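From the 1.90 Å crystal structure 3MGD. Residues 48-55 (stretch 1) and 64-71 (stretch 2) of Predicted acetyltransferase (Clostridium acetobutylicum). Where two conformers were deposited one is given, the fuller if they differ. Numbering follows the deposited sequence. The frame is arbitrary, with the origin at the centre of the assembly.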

ATOM      1  N   ASN A  48     -11.131  -5.935  13.007  1.00 23.71           N
ATOM      2  CA  ASN A  48     -11.093  -6.857  11.871  0.50 24.63           C
ATOM      3  C   ASN A  48      -9.767  -7.597  11.728  1.00 22.79           C
ATOM      4  O   ASN A  48      -9.563  -8.314  10.757  1.00 21.90           O
ATOM      5  N   ASN A  49      -8.849  -7.368  12.662  1.00 20.52           N
ATOM      6  CA  ASN A  49      -7.528  -8.011  12.647  1.00 22.23           C
ATOM      7  C   ASN A  49      -6.707  -7.718  11.401  1.00 24.77           C
ATOM      8  O   ASN A  49      -5.855  -8.528  11.005  1.00 24.40           O
ATOM      9  N   LEU A  50      -6.972  -6.573  10.777  1.00 19.85           N
ATOM     10  CA  LEU A  50      -6.170  -6.094   9.646  1.00 14.79           C
ATOM     11  C   LEU A  50      -4.998  -5.219  10.110  1.00 18.21           C
ATOM     12  O   LEU A  50      -4.236  -4.701   9.296  1.00 18.00           O
ATOM     13  N   LEU A  51      -4.892  -5.046  11.425  1.00 18.28           N
ATOM     14  CA  LEU A  51      -3.771  -4.359  12.056  1.00 15.52           C
ATOM     15  C   LEU A  51      -3.387  -5.122  13.323  1.00 17.64           C
ATOM     16  O   LEU A  51      -4.261  -5.519  14.088  1.00 17.63           O
ATOM     17  N   VAL A  52      -2.092  -5.340  13.529  1.00 17.58           N
ATOM     18  CA  VAL A  52      -1.581  -5.867  14.795  1.00 15.94           C
ATOM     19  C   VAL A  52      -0.535  -4.892  15.329  1.00 19.00           C
ATOM     20  O   VAL A  52       0.443  -4.598  14.656  1.00 16.88           O
ATOM     21  N   GLU A  53      -0.747  -4.380  16.533  1.00 19.87           N
ATOM     22  CA  GLU A  53       0.191  -3.411  17.092  1.00 19.54           C
ATOM     23  C   GLU A  53       0.748  -3.953  18.390  1.00 20.21           C
ATOM     24  O   GLU A  53       0.016  -4.154  19.357  1.00 20.18           O
ATOM     25  N   TRP A  54       2.048  -4.229  18.386  1.00 17.19           N
ATOM     26  CA  TRP A  54       2.723  -4.735  19.562  1.00 17.14           C
ATOM     27  C   TRP A  54       3.152  -3.556  20.428  1.00 21.12           C
ATOM     28  O   TRP A  54       3.501  -2.482  19.919  1.00 19.75           O
ATOM     29  N   ILE A  55       3.108  -3.750  21.740  1.00 19.75           N
ATOM     30  CA  ILE A  55       3.593  -2.721  22.654  1.00 18.65           C
ATOM     31  C   ILE A  55       4.586  -3.298  23.659  1.00 21.94           C
ATOM     32  O   ILE A  55       4.487  -4.454  24.057  1.00 20.90           O
ATOM     33  N   ALA A  64       7.542   1.352  23.931  1.00 20.33           N
ATOM     34  CA  ALA A  64       7.656   1.281  22.475  1.00 19.10           C
ATOM     35  C   ALA A  64       6.391   0.697  21.846  1.00 19.63           C
ATOM     36  O   ALA A  64       5.630  -0.023  22.492  1.00 20.04           O
ATOM     37  N   THR A  65       6.158   1.042  20.590  1.00 17.77           N
ATOM     38  CA  THR A  65       5.101   0.414  19.817  1.00 15.67           C
ATOM     39  C   THR A  65       5.674   0.005  18.464  1.00 17.09           C
ATOM     40  O   THR A  65       6.733   0.486  18.060  1.00 19.24           O
ATOM     41  N   ALA A  66       4.957  -0.874  17.764  1.00 16.24           N
ATOM     42  CA  ALA A  66       5.325  -1.284  16.405  1.00 18.49           C
ATOM     43  C   ALA A  66       4.122  -2.005  15.826  1.00 18.30           C
ATOM     44  O   ALA A  66       3.563  -2.884  16.479  1.00 17.85           O
ATOM     45  N   ALA A  67       3.697  -1.635  14.624  1.00 15.90           N
ATOM     46  CA  ALA A  67       2.506  -2.293  14.053  1.00 14.14           C
ATOM     47  C   ALA A  67       2.740  -2.845  12.659  1.00 14.60           C
ATOM     48  O   ALA A  67       3.665  -2.434  11.949  1.00 14.61           O
ATOM     49  N   ILE A  68       1.880  -3.780  12.269  1.00 16.02           N
ATOM     50  CA  ILE A  68       1.889  -4.274  10.904  1.00 16.44           C
ATOM     51  C   ILE A  68       0.441  -4.303  10.460  1.00 16.95           C
ATOM     52  O   ILE A  68      -0.429  -4.764  11.209  1.00 14.15           O
ATOM     53  N   ALA A  69       0.191  -3.743   9.279  1.00 12.72           N
ATOM     54  CA  ALA A  69      -1.128  -3.757   8.640  1.00 13.16           C
ATOM     55  C   ALA A  69      -1.084  -4.698   7.451  1.00 18.19           C
ATOM     56  O   ALA A  69      -0.084  -4.751   6.730  1.00 21.57           O
ATOM     57  N   PHE A  70      -2.165  -5.442   7.232  1.00 18.16           N
ATOM     58  CA  PHE A  70      -2.203  -6.385   6.120  1.00 16.73           C
ATOM     59  C   PHE A  70      -3.012  -5.793   4.988  1.00 20.24           C
ATOM     60  O   PHE A  70      -4.190  -5.485   5.149  1.00 20.87           O
ATOM     61  N   ILE A  71      -2.348  -5.602   3.852  1.00 17.43           N
ATOM     62  CA  ILE A  71      -2.920  -4.866   2.749  1.00 14.30           C
ATOM     63  C   ILE A  71      -2.933  -5.752   1.506  1.00 17.61           C
ATOM     64  O   ILE A  71      -2.035  -6.579   1.326  1.00 18.85           O
TER

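The carboxylate of Glu-53 lies buried against carbon atoms of the adjacent strand: OE1 sits 3.5 Å from CB of Thr-65 and OE2 3.5 Å from CB of Ala-67, with OE2 hydrogen-bonded elsewhere in the structure. Its chi1 is t, while chi2, at 146°, falls between wells. The two strands run antiparallel, and the register sets which side chains meet. Leu-51, Glu-53, Ile-55, Thr-65, Ala-67 and Ala-69 share one face of the sheet; Val-52, Trp-54, Ala-66 and Ile-68 share the other. On the first face, Leu-51 (chi1 t, chi2 p) points to this face, but its end comes nearer the neighbouring strand, so that CD1 lies 4.0 Å from CB of Ala-67 and 3.9 Å from CB of Ala-69. Ile-55 (chi1 p, chi2 t) leads its end away, yet its CG2 remains 4.3 Å from CG2 of Thr-65, whose chi1 is p and whose OG1 is hydrogen-bonded elsewhere. On the second face, Val-52 (t) packs its CB 4.1 Å from CG2 of Ile-68 (t, t). Trp-54 (m) leads its indole away from the strand, and NE1 finds its partner elsewhere. Phe-70, with chi1 m, has the largest area covered by the opposing stretch; its CB points sideways, and the ring edge meets CG2 of Val-52 at CE2 (4.0 Å) and O of Asn-49 at CD2 (3.7 Å). Backbone bonds hold these side chains in register: N of Val-52 donates to O of Ile-68 and N of Ile-68 to O of Val-52, both at 2.9 Å. Where stretch 1 enters the strand, O of Leu-50 accepts from N of Phe-70 at 3.0 Å and also from water 1 at 3.0 Å. The same water donates to O of Phe-70 at 3.3 Å, linking the two carbonyls.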

ATOM      1  CB  ASN A  48     -11.349  -6.098  10.564  0.50 26.10           C
ATOM      2  CG  ASN A  48     -12.754  -5.544  10.469  0.50 31.22           C
ATOM      3  OD1 ASN A  48     -13.707  -6.133  10.980  0.50 34.31           O
ATOM      4  ND2 ASN A  48     -12.891  -4.408   9.792  0.50 29.62           N
ATOM      5  CB  ASN A  49      -7.660  -9.537  12.841  1.00 26.49           C
ATOM      6  CG  ASN A  49      -6.451 -10.165  13.574  1.00 35.47           C
ATOM      7  OD1 ASN A  49      -5.763  -9.516  14.365  1.00 36.98           O
ATOM      8  ND2 ASN A  49      -6.219 -11.445  13.323  1.00 41.76           N
ATOM      9  CB  LEU A  50      -7.052  -5.317   8.664  1.00 20.88           C
ATOM     10  CG  LEU A  50      -8.045  -6.195   7.891  1.00 20.07           C
ATOM     11  CD1 LEU A  50      -9.018  -5.368   7.037  1.00 19.53           C
ATOM     12  CD2 LEU A  50      -7.300  -7.224   7.036  1.00 23.50           C
ATOM     13  CB  LEU A  51      -4.173  -2.930  12.443  1.00 14.00           C
ATOM     14  CG  LEU A  51      -3.031  -2.094  13.035  1.00 16.67           C
ATOM     15  CD1 LEU A  51      -2.046  -1.673  11.917  1.00 16.08           C
ATOM     16  CD2 LEU A  51      -3.562  -0.872  13.809  1.00 17.51           C
ATOM     17  CB  VAL A  52      -0.927  -7.262  14.629  1.00 21.48           C
ATOM     18  CG1 VAL A  52      -0.254  -7.710  15.929  1.00 18.18           C
ATOM     19  CG2 VAL A  52      -1.969  -8.302  14.170  1.00 22.32           C
ATOM     20  CB  GLU A  53      -0.459  -2.033  17.278  1.00 19.78           C
ATOM     21  CG  GLU A  53       0.452  -0.998  17.988  1.00 15.58           C
ATOM     22  CD  GLU A  53       0.262   0.435  17.485  1.00 21.53           C
ATOM     23  OE1 GLU A  53       0.744   1.369  18.169  1.00 19.70           O
ATOM     24  OE2 GLU A  53      -0.369   0.638  16.420  1.00 19.45           O
ATOM     25  CB  TRP A  54       3.946  -5.564  19.166  1.00 16.67           C
ATOM     26  CG  TRP A  54       3.634  -6.996  18.850  1.00 21.16           C
ATOM     27  CD1 TRP A  54       3.321  -7.528  17.627  1.00 19.57           C
ATOM     28  CD2 TRP A  54       3.614  -8.081  19.782  1.00 17.81           C
ATOM     29  NE1 TRP A  54       3.108  -8.891  17.748  1.00 22.62           N
ATOM     30  CE2 TRP A  54       3.289  -9.249  19.064  1.00 18.75           C
ATOM     31  CE3 TRP A  54       3.854  -8.178  21.159  1.00 18.21           C
ATOM     32  CZ2 TRP A  54       3.175 -10.493  19.680  1.00 24.92           C
ATOM     33  CZ3 TRP A  54       3.744  -9.413  21.769  1.00 20.31           C
ATOM     34  CH2 TRP A  54       3.406 -10.556  21.032  1.00 24.57           C
ATOM     35  CB  ILE A  55       2.434  -2.007  23.409  1.00 36.57           C
ATOM     36  CG1 ILE A  55       1.846  -2.902  24.488  1.00 43.00           C
ATOM     37  CG2 ILE A  55       1.335  -1.560  22.456  1.00 36.02           C
ATOM     38  CD1 ILE A  55       0.707  -2.247  25.229  1.00 46.14           C
ATOM     39  CB  ALA A  64       8.881   0.475  22.068  1.00 17.51           C
ATOM     40  CB  THR A  65       3.944   1.388  19.540  1.00 18.42           C
ATOM     41  OG1 THR A  65       4.423   2.501  18.770  1.00 18.30           O
ATOM     42  CG2 THR A  65       3.329   1.899  20.844  1.00 19.50           C
ATOM     43  CB  ALA A  66       6.514  -2.218  16.442  1.00 16.64           C
ATOM     44  CB  ALA A  67       1.301  -1.354  14.042  1.00 18.28           C
ATOM     45  CB  ILE A  68       2.582  -5.662  10.781  1.00 19.32           C
ATOM     46  CG1 ILE A  68       2.693  -6.093   9.315  1.00 19.34           C
ATOM     47  CG2 ILE A  68       1.884  -6.728  11.658  1.00 17.22           C
ATOM     48  CD1 ILE A  68       3.713  -7.191   9.079  1.00 17.45           C
ATOM     49  CB  ALA A  69      -1.499  -2.354   8.161  1.00 14.45           C
ATOM     50  CB  PHE A  70      -2.754  -7.729   6.580  1.00 21.45           C
ATOM     51  CG  PHE A  70      -2.073  -8.236   7.799  1.00 21.15           C
ATOM     52  CD1 PHE A  70      -0.754  -8.640   7.741  1.00 22.84           C
ATOM     53  CD2 PHE A  70      -2.726  -8.250   9.016  1.00 28.51           C
ATOM     54  CE1 PHE A  70      -0.105  -9.083   8.886  1.00 23.86           C
ATOM     55  CE2 PHE A  70      -2.089  -8.685  10.152  1.00 28.74           C
ATOM     56  CZ  PHE A  70      -0.779  -9.102  10.085  1.00 23.35           C
ATOM     57  CB  ILE A  71      -2.095  -3.596   2.471  1.00 22.92           C
ATOM     58  CG1 ILE A  71      -2.056  -2.699   3.712  1.00 27.23           C
ATOM     59  CG2 ILE A  71      -2.664  -2.841   1.279  1.00 27.07           C
ATOM     60  CD1 ILE A  71      -3.380  -2.164   4.110  1.00 32.76           C
TER
HETATM   61  O   HOH W   1      -4.939  -2.904   7.016  1.00 22.22           O